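Local structure of transcription factor SKN7 (Chaetomium thermophilum, 5D5W) at a contact of chain A with DNA. The protein binds heat-shock-element DNA through its HSF-type domain and probably regulates genes in osmotic and oxidative stress responses as a homotrimer. Coordinates in Å, arbitrary orientation; residue numbers count along the deposited sequence, not the author numbering.

A contact of chain A with DNA. Residues 3-4, 58, 61-62. With nucleotides of chain B.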
# COMPACT_ATOMS: atom_id res chain seq x y z
N ASP A 3 7.42 3.42 21.69
CA ASP A 3 6.17 2.65 21.62
C ASP A 3 6.09 1.79 20.36
O ASP A 3 5.73 0.60 20.43
CB ASP A 3 4.97 3.61 21.69
CG ASP A 3 3.67 2.89 22.00
OD1 ASP A 3 3.24 2.06 21.18
OD2 ASP A 3 3.07 3.19 23.06
N PHE A 4 6.42 2.39 19.23
CA PHE A 4 6.38 1.73 17.92
C PHE A 4 7.31 0.53 17.88
O PHE A 4 6.93 -0.54 17.42
CB PHE A 4 6.78 2.72 16.81
CG PHE A 4 6.85 2.11 15.43
CD1 PHE A 4 5.69 1.85 14.71
CD2 PHE A 4 8.07 1.83 14.85
CE1 PHE A 4 5.75 1.30 13.44
CE2 PHE A 4 8.14 1.27 13.58
CZ PHE A 4 6.98 1.01 12.88
N GLN A 58 6.00 4.91 9.33
CA GLN A 58 6.58 4.80 10.67
C GLN A 58 7.95 4.15 10.65
O GLN A 58 8.83 4.51 11.42
CB GLN A 58 5.66 3.99 11.59
CG GLN A 58 4.49 4.76 12.20
CD GLN A 58 4.94 5.70 13.31
OE1 GLN A 58 5.53 6.76 13.05
NE2 GLN A 58 4.66 5.33 14.55
N LYS A 61 10.27 6.69 9.47
CA LYS A 61 10.32 7.76 10.47
C LYS A 61 11.30 7.43 11.58
O LYS A 61 11.98 8.32 12.06
CB LYS A 61 8.92 7.99 11.07
CG LYS A 61 8.62 9.44 11.43
CD LYS A 61 7.16 9.60 11.87
CE LYS A 61 6.74 11.06 11.95
NZ LYS A 61 5.56 11.28 12.85
N TYR A 62 11.36 6.17 11.98
CA TYR A 62 12.29 5.69 13.00
C TYR A 62 13.57 5.06 12.43
O TYR A 62 14.27 4.30 13.11
CB TYR A 62 11.59 4.67 13.90
CG TYR A 62 10.65 5.26 14.92
CD1 TYR A 62 10.99 5.31 16.26
CD2 TYR A 62 9.42 5.74 14.54
CE1 TYR A 62 10.12 5.83 17.19
CE2 TYR A 62 8.54 6.26 15.47
CZ TYR A 62 8.90 6.30 16.79
OH TYR A 62 8.02 6.82 17.70
O5' DG B 1 7.61 10.59 20.20
C5' DG B 1 6.38 11.11 20.73
C4' DG B 1 5.18 10.52 20.02
O4' DG B 1 3.97 11.30 19.94
C3' DG B 1 5.29 9.70 18.74
O3' DG B 1 4.68 8.42 18.94
C2' DG B 1 4.47 10.51 17.75
C1' DG B 1 3.40 11.14 18.64
N9 DG B 1 2.93 12.45 18.20
C8 DG B 1 3.65 13.63 18.18
N7 DG B 1 2.95 14.64 17.74
C5 DG B 1 1.70 14.11 17.48
C6 DG B 1 0.52 14.73 16.99
O6 DG B 1 0.35 15.92 16.69
N1 DG B 1 -0.53 13.82 16.87
C2 DG B 1 -0.45 12.49 17.18
N2 DG B 1 -1.57 11.77 16.99
N3 DG B 1 0.64 11.89 17.63
C4 DG B 1 1.67 12.76 17.76
P DG B 2 4.80 7.28 17.84
OP1 DG B 2 4.87 5.97 18.55
OP2 DG B 2 5.86 7.67 16.87
O5' DG B 2 3.40 7.34 17.09
C5' DG B 2 2.19 7.01 17.79
C4' DG B 2 1.00 7.03 16.86
O4' DG B 2 0.68 8.39 16.48
C3' DG B 2 1.16 6.26 15.56
O3' DG B 2 -0.11 5.66 15.29
C2' DG B 2 1.55 7.34 14.56
C1' DG B 2 0.73 8.53 15.06
N9 DG B 2 1.26 9.86 14.77
C8 DG B 2 2.54 10.30 14.97
N7 DG B 2 2.70 11.56 14.67
C5 DG B 2 1.44 11.98 14.26
C6 DG B 2 0.99 13.25 13.82
O6 DG B 2 1.64 14.30 13.69
N1 DG B 2 -0.36 13.23 13.49
C2 DG B 2 -1.18 12.13 13.59
N2 DG B 2 -2.46 12.31 13.23
N3 DG B 2 -0.78 10.95 14.02
C4 DG B 2 0.54 10.94 14.33
P DT B 3 -0.31 4.65 14.09
OP1 DT B 3 -1.20 3.57 14.57
OP2 DT B 3 1.03 4.32 13.52
O5' DT B 3 -1.10 5.52 13.02
C5' DT B 3 -2.40 6.03 13.36
C4' DT B 3 -2.88 6.97 12.28
O4' DT B 3 -2.05 8.15 12.27
C3' DT B 3 -2.83 6.40 10.86
O3' DT B 3 -4.13 6.50 10.29
C2' DT B 3 -1.81 7.27 10.15
C1' DT B 3 -1.87 8.56 10.94
N1 DT B 3 -0.64 9.38 10.89
C2 DT B 3 -0.73 10.72 10.56
O2 DT B 3 -1.78 11.26 10.28
N3 DT B 3 0.47 11.39 10.56
C4 DT B 3 1.72 10.86 10.85
O4 DT B 3 2.71 11.59 10.80
C5 DT B 3 1.73 9.46 11.20
C7 DT B 3 3.04 8.81 11.54
C6 DT B 3 0.57 8.80 11.20
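Tyr62 meets the phosphate of DG2 tip to tip, a worked example of how a winged helix-turn-helix domain of the heat-shock-factor type can fix its recognition helix through the backbone beside the bases it faces. The residue follows directly on the recognition helix, 52-61. Its phenol hydroxyl OH donates a short hydrogen bond of 2.5 Å to the phosphate oxygen OP2 of DG2, which lies at the edge of the ring and in its plane. With CG anti to its own carbonyl carbon (chi1 -77°), the ring points from the helix end toward the strand. Phe4, from helix 3-12, lays its CB over one face, 4.1 Å above the plane and toward the rim, which should help to hold the ring's tilt.

Gln58, one turn earlier on the recognition helix, sits at the edge of this ring, between it and the sugar-phosphate chain. The bend at chi2 (-74°) carries the amide across towards the DG2 phosphate. The amide oxygen OE1 sits in the plane of the Tyr62 ring at its edge, and on its other flank approaches the methyl C7 of DT3 at 3.6 Å. The amide nitrogen NE2 lies 3.5 Å from the O5' ester oxygen of DG2 and about as far from OP2, so it approaches the same phosphate oxygen as the phenol, though too loosely to count as a hydrogen bond. CD packs 4.0 Å from C2' of the DG2 deoxyribose.

Lys61 reaches past both into the major groove. The side chain brings its terminal amine NZ to 3.4 Å from N7 on the Hoogsteen edge of DG2. The carbonyl oxygen O4 of DT3 is nearly as close, at 3.5 Å from NZ, so the amine faces acceptors of two successive bases. Both are polar approaches, longer than a firm hydrogen bond, and a positive charge on the amine would probably favour this acceptor-rich groove edge.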